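Local coordinates for lambda phage protein with carbohydrate-binding module (Shewanella oneidensis, PDB 2A5Z) that has no established function but adopts a jelly-roll fold with a carbohydrate-binding module, binds magnesium and may recognise carbohydrate, at residues S43-D48 and A257-V262; A105-A110 and I249-K254. One frame throughout, in Å; residues are numbered along the deposited sequence.

Interaction 1. Residues S43-D48 and A257-V262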
loop_
_atom_site.group_PDB
_atom_site.type_symbol
_atom_site.label_atom_id
_atom_site.label_comp_id
_atom_site.label_asym_id
_atom_site.label_seq_id
_atom_site.Cartn_x
_atom_site.Cartn_y
_atom_site.Cartn_z
ATOM N N SER C 43 1.978 -10.821 -2.370
ATOM C CA SER C 43 0.702 -10.387 -2.929
ATOM C C SER C 43 -0.157 -11.644 -3.121
ATOM O O SER C 43 -1.022 -11.938 -2.297
ATOM C CB SER C 43 0.888 -9.596 -4.229
ATOM O OG SER C 43 1.705 -10.302 -5.150
ATOM N N ILE C 44 0.122 -12.411 -4.165
ATOM C CA ILE C 44 -0.566 -13.683 -4.368
ATOM C C ILE C 44 0.297 -14.818 -3.800
ATOM O O ILE C 44 1.431 -15.029 -4.228
ATOM C CB ILE C 44 -0.974 -13.896 -5.860
ATOM C CG1 ILE C 44 -1.591 -15.283 -6.070
ATOM C CG2 ILE C 44 0.214 -13.678 -6.778
ATOM C CD1 ILE C 44 -1.976 -15.573 -7.516
ATOM N N ALA C 45 -0.245 -15.528 -2.814
ATOM C CA ALA C 45 0.512 -16.545 -2.092
ATOM C C ALA C 45 0.506 -17.913 -2.785
ATOM O O ALA C 45 -0.439 -18.250 -3.518
ATOM C CB ALA C 45 -0.011 -16.665 -0.664
ATOM N N THR C 46 1.570 -18.687 -2.559
ATOM C CA THR C 46 1.613 -20.105 -2.951
ATOM C C THR C 46 1.920 -20.997 -1.738
ATOM O O THR C 46 1.106 -21.841 -1.367
ATOM C CB THR C 46 2.597 -20.371 -4.122
ATOM O OG1 THR C 46 2.107 -19.729 -5.305
ATOM C CG2 THR C 46 2.713 -21.866 -4.413
ATOM N N SER C 47 3.076 -20.804 -1.110
ATOM C CA SER C 47 3.420 -21.609 0.070
ATOM C C SER C 47 4.171 -20.843 1.157
ATOM O O SER C 47 4.323 -21.327 2.285
ATOM C CB SER C 47 4.192 -22.863 -0.345
ATOM O OG SER C 47 5.408 -22.505 -0.965
ATOM N N ASP C 48 4.628 -19.642 0.813
ATOM C CA ASP C 48 5.363 -18.796 1.745
ATOM C C ASP C 48 4.634 -17.469 1.901
ATOM O O ASP C 48 4.022 -16.981 0.949
ATOM C CB ASP C 48 6.792 -18.560 1.244
ATOM C CG ASP C 48 7.579 -19.853 1.075
ATOM O OD1 ASP C 48 8.121 -20.362 2.082
ATOM O OD2 ASP C 48 7.666 -20.359 -0.072
ATOM N N ALA C 257 -1.539 -22.302 -0.065
ATOM C CA ALA C 257 -2.167 -21.385 -1.009
ATOM C C ALA C 257 -1.989 -21.848 -2.448
ATOM O O ALA C 257 -1.864 -21.030 -3.357
ATOM C CB ALA C 257 -1.624 -19.970 -0.820
ATOM N N THR C 258 -1.979 -23.166 -2.642
ATOM C CA THR C 258 -1.886 -23.749 -3.977
ATOM C C THR C 258 -3.257 -23.801 -4.632
ATOM O O THR C 258 -4.139 -24.564 -4.229
ATOM C CB THR C 258 -1.238 -25.145 -3.964
ATOM O OG1 THR C 258 0.115 -25.038 -3.493
ATOM C CG2 THR C 258 -1.242 -25.752 -5.371
ATOM N N ARG C 259 -3.420 -22.965 -5.648
ATOM C CA ARG C 259 -4.683 -22.842 -6.363
ATOM C C ARG C 259 -4.505 -23.163 -7.832
ATOM O O ARG C 259 -3.407 -23.026 -8.372
ATOM C CB ARG C 259 -5.257 -21.441 -6.169
ATOM C CG ARG C 259 -5.881 -21.290 -4.801
ATOM C CD ARG C 259 -5.923 -19.889 -4.363
ATOM N NE ARG C 259 -4.600 -19.352 -4.041
ATOM C CZ ARG C 259 -4.416 -18.304 -3.251
ATOM N NH1 ARG C 259 -5.465 -17.719 -2.693
ATOM N NH2 ARG C 259 -3.198 -17.849 -3.008
ATOM N N ALA C 260 -5.591 -23.604 -8.463
ATOM C CA ALA C 260 -5.588 -23.943 -9.874
ATOM C C ALA C 260 -5.290 -22.706 -10.709
ATOM O O ALA C 260 -5.854 -21.639 -10.476
ATOM C CB ALA C 260 -6.930 -24.548 -10.277
ATOM N N LYS C 261 -4.393 -22.855 -11.678
ATOM C CA LYS C 261 -4.111 -21.782 -12.627
ATOM C C LYS C 261 -4.982 -21.955 -13.870
ATOM O O LYS C 261 -5.167 -23.078 -14.350
ATOM C CB LYS C 261 -2.627 -21.760 -12.997
ATOM C CG LYS C 261 -1.698 -21.686 -11.791
ATOM C CD LYS C 261 -0.512 -20.768 -12.068
ATOM C CE LYS C 261 0.505 -20.808 -10.934
ATOM N NZ LYS C 261 1.374 -22.027 -11.033
ATOM N N VAL C 262 -5.536 -20.851 -14.369
ATOM C CA VAL C 262 -6.425 -20.899 -15.536
ATOM C C VAL C 262 -5.949 -19.985 -16.676
ATOM O O VAL C 262 -6.349 -20.141 -17.828
ATOM C CB VAL C 262 -7.924 -20.615 -15.168
ATOM C CG1 VAL C 262 -8.438 -21.636 -14.141
ATOM C CG2 VAL C 262 -8.124 -19.177 -14.659
ATOM O OXT VAL C 262 -5.149 -19.068 -16.471
HETATM O O HOH W 1 0.568 -24.856 -0.798
#

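Interaction 2. Residues A105-A110 and I249-K254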
loop_
_atom_site.group_PDB
_atom_site.type_symbol
_atom_site.label_atom_id
_atom_site.label_comp_id
_atom_site.label_asym_id
_atom_site.label_seq_id
_atom_site.Cartn_x
_atom_site.Cartn_y
_atom_site.Cartn_z
ATOM N N ALA C 105 1.252 -2.600 15.632
ATOM C CA ALA C 105 1.642 -3.031 14.297
ATOM C C ALA C 105 1.517 -4.546 14.240
ATOM O O ALA C 105 2.298 -5.273 14.860
ATOM C CB ALA C 105 3.081 -2.566 13.957
ATOM N N GLY C 106 0.508 -5.031 13.524
ATOM C CA GLY C 106 0.221 -6.454 13.547
ATOM C C GLY C 106 -0.617 -6.986 12.409
ATOM O O GLY C 106 -0.994 -6.246 11.489
HETATM N N MSE C 107 -0.876 -8.293 12.478
HETATM C CA MSE C 107 -1.717 -9.015 11.508
HETATM C C MSE C 107 -2.740 -9.895 12.241
HETATM O O MSE C 107 -2.611 -10.144 13.451
HETATM C CB MSE C 107 -0.851 -9.850 10.539
HETATM C CG MSE C 107 0.023 -9.006 9.561
HETATM SE SE MSE C 107 0.832 -9.926 8.230
HETATM C CE MSE C 107 -0.582 -10.214 7.159
ATOM N N LEU C 108 -3.757 -10.356 11.514
ATOM C CA LEU C 108 -4.773 -11.263 12.063
ATOM C C LEU C 108 -4.207 -12.664 12.294
ATOM O O LEU C 108 -3.382 -13.148 11.511
ATOM C CB LEU C 108 -5.985 -11.354 11.121
ATOM C CG LEU C 108 -6.811 -10.082 10.921
ATOM C CD1 LEU C 108 -7.621 -10.146 9.613
ATOM C CD2 LEU C 108 -7.712 -9.783 12.128
HETATM N N MSE C 109 -4.674 -13.322 13.354
HETATM C CA MSE C 109 -4.196 -14.669 13.702
HETATM C C MSE C 109 -4.798 -15.775 12.837
HETATM O O MSE C 109 -4.156 -16.819 12.632
HETATM C CB MSE C 109 -4.424 -14.946 15.195
HETATM C CG MSE C 109 -3.755 -13.887 16.106
HETATM SE SE MSE C 109 -3.726 -14.231 17.883
HETATM C CE MSE C 109 -2.624 -15.647 17.853
ATOM N N ALA C 110 -6.003 -15.541 12.312
ATOM C CA ALA C 110 -6.731 -16.545 11.515
ATOM C C ALA C 110 -5.934 -17.083 10.331
ATOM O O ALA C 110 -6.075 -18.244 9.950
ATOM C CB ALA C 110 -8.072 -15.982 11.032
ATOM N N ILE C 249 9.369 -4.155 11.613
ATOM C CA ILE C 249 8.694 -5.404 11.943
ATOM C C ILE C 249 8.709 -6.305 10.707
ATOM O O ILE C 249 8.631 -5.811 9.587
ATOM C CB ILE C 249 7.242 -5.160 12.491
ATOM C CG1 ILE C 249 6.646 -6.450 13.079
ATOM C CG2 ILE C 249 6.332 -4.498 11.434
ATOM C CD1 ILE C 249 5.398 -6.230 13.943
ATOM N N GLU C 250 8.838 -7.612 10.919
ATOM C CA GLU C 250 8.842 -8.596 9.833
ATOM C C GLU C 250 7.958 -9.788 10.203
ATOM O O GLU C 250 8.019 -10.275 11.327
ATOM C CB GLU C 250 10.278 -9.054 9.551
ATOM C CG GLU C 250 10.396 -10.218 8.576
ATOM C CD GLU C 250 11.791 -10.847 8.573
ATOM O OE1 GLU C 250 12.592 -10.536 7.664
ATOM O OE2 GLU C 250 12.087 -11.646 9.489
ATOM N N PHE C 251 7.137 -10.237 9.250
ATOM C CA PHE C 251 6.302 -11.441 9.385
ATOM C C PHE C 251 6.725 -12.481 8.346
ATOM O O PHE C 251 6.807 -12.165 7.154
ATOM C CB PHE C 251 4.821 -11.111 9.144
ATOM C CG PHE C 251 4.180 -10.312 10.244
ATOM C CD1 PHE C 251 3.392 -10.935 11.198
ATOM C CD2 PHE C 251 4.355 -8.935 10.316
ATOM C CE1 PHE C 251 2.788 -10.193 12.222
ATOM C CE2 PHE C 251 3.764 -8.179 11.338
ATOM C CZ PHE C 251 2.986 -8.813 12.292
ATOM N N LYS C 252 6.976 -13.712 8.788
ATOM C CA LYS C 252 7.158 -14.839 7.853
ATOM C C LYS C 252 6.542 -16.151 8.327
ATOM O O LYS C 252 6.686 -16.532 9.490
ATOM C CB LYS C 252 8.622 -15.047 7.443
ATOM C CG LYS C 252 9.637 -14.934 8.532
ATOM C CD LYS C 252 11.057 -15.021 7.939
ATOM C CE LYS C 252 12.096 -14.967 9.043
ATOM N NZ LYS C 252 13.498 -15.205 8.558
ATOM N N ALA C 253 5.871 -16.834 7.405
ATOM C CA ALA C 253 5.120 -18.046 7.723
ATOM C C ALA C 253 5.056 -18.994 6.532
ATOM O O ALA C 253 5.293 -18.587 5.390
ATOM C CB ALA C 253 3.720 -17.678 8.164
ATOM N N LYS C 254 4.732 -20.258 6.803
ATOM C CA LYS C 254 4.438 -21.225 5.754
ATOM C C LYS C 254 2.925 -21.301 5.597
ATOM O O LYS C 254 2.210 -21.421 6.589
ATOM C CB LYS C 254 5.003 -22.599 6.119
ATOM C CG LYS C 254 6.522 -22.632 6.213
ATOM C CD LYS C 254 7.064 -24.063 6.289
ATOM C CE LYS C 254 7.611 -24.413 7.680
ATOM N NZ LYS C 254 8.379 -25.703 7.611
#

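Interaction 1. Residues S43-D48 and A257-V262
Arg-259 reaches across to the backbone of Ala-45, and its course can be followed from CB outward. CG stands anti to the carbonyl carbon, and the three methylenes carry the chain away from its own backbone until the bend at chi3 (-71°) brings NE back beside Ala-257. There NE gives a weak hydrogen bond to Ala-257 O at 3.3 Å. CZ lies 4.0 Å from Ala-45 O, the same oxygen that NH2 grips at 2.8 Å with an N-H...O angle of 143°. This oxygen lies almost in the guanidinium plane, at its edge, whereas NH2 is tilted 33° from the plane of the carbonyl. The contact brings the C-terminal tail, beyond the jelly-roll strand 245-254, against the lead-in to strand 48-53. At its tip the guanidinium meets the second subunit, where NH1 and NH2 form salt bridges with Asp-247 and Asp-54 of that chain, two residues of a magnesium site. Ala-257 CB packs on Ala-45 CB at 3.7 Å. Ala-257 N gives Thr-46 O a weak 3.0 Å hydrogen bond, and a water that donates to Thr-46 O also hydrogen-bonds to Thr-258 OG1 at 2.7 Å.

Interaction 2. Residues A105-A110 and I249-K254
Met-107, present as selenomethionine, lies over one face of the Phe-251 ring, its chain running across the ring from the outer end back toward the root. The methionine CG stands 3.9 Å above the ring plane of Phe-251, over its centre, and its direction from the centroid is only 10° off the ring normal, which defines a CH-pi contact. The next atom, SE, lies 4.1 Å from the same Phe-251 centroid, also over the face, so a Met-aromatic contact adjoins the CH-pi one. Because the two chains run oppositely, Met-107 CG lies nearest Phe-251 CE1 and CZ, while SE is nearest Phe-251 CG and CD1. A bend at chi3 (75°) then turns the selenomethionine CE away from the ring. The distal end of the phenylalanine meets backbone: CZ comes within 3.8 Å of Gly-106 CA, and Ala-105 O lies near the ring plane at its edge. Beside the ring, an extended chi2 (165°) carries Ile-249 CD1 to 3.4 Å from Ala-105 O, while Ala-105 CB is 4.3 Å from that methyl.

Strands 105-107 and 249-254 belong to different sheets, approach to 8.7 Å between their axes and run nearly parallel, at 11°. This is the face-to-face packing of a jelly-roll beta-sandwich. Phe-49, Val-120 and Ile-68 continue the hydrophobic layer around Phe-251, and Met-56 of the second subunit packs on Met-107. Side chain to side chain the contact is apolar, although the Ile-249 methyl and the ring edge also meet the polar Ala-105 O. Dispersion, probably strengthened by the polarisable selenium of the deposited selenomethionine, thus joins the sheets, whose backbone hydrogen bonds go to neighbouring strands within each.

Overall arrangement
Along the chain the order is 43-48, 105-110, 249-254 and 257-262, so interaction 1 brackets interaction 2 in sequence. Their centres are about 18 Å apart: that of interaction 2 lies about 8 Å from the centre of the chain, between the two sheets, and that of interaction 1 about 26 Å from it. The link is the antiparallel pair 48-53 and 245-254, since 43-48 enters the first strand and 257-262 follows the second. Where the contacts meet, Ser-47 O is 4.1 Å from Lys-254 CB, and the backbones of Ser-47 and Val-255 are hydrogen-bonded. Both reach the second subunit, interaction 2 from the 105-110 side and interaction 1 through Arg-259 and its neighbours.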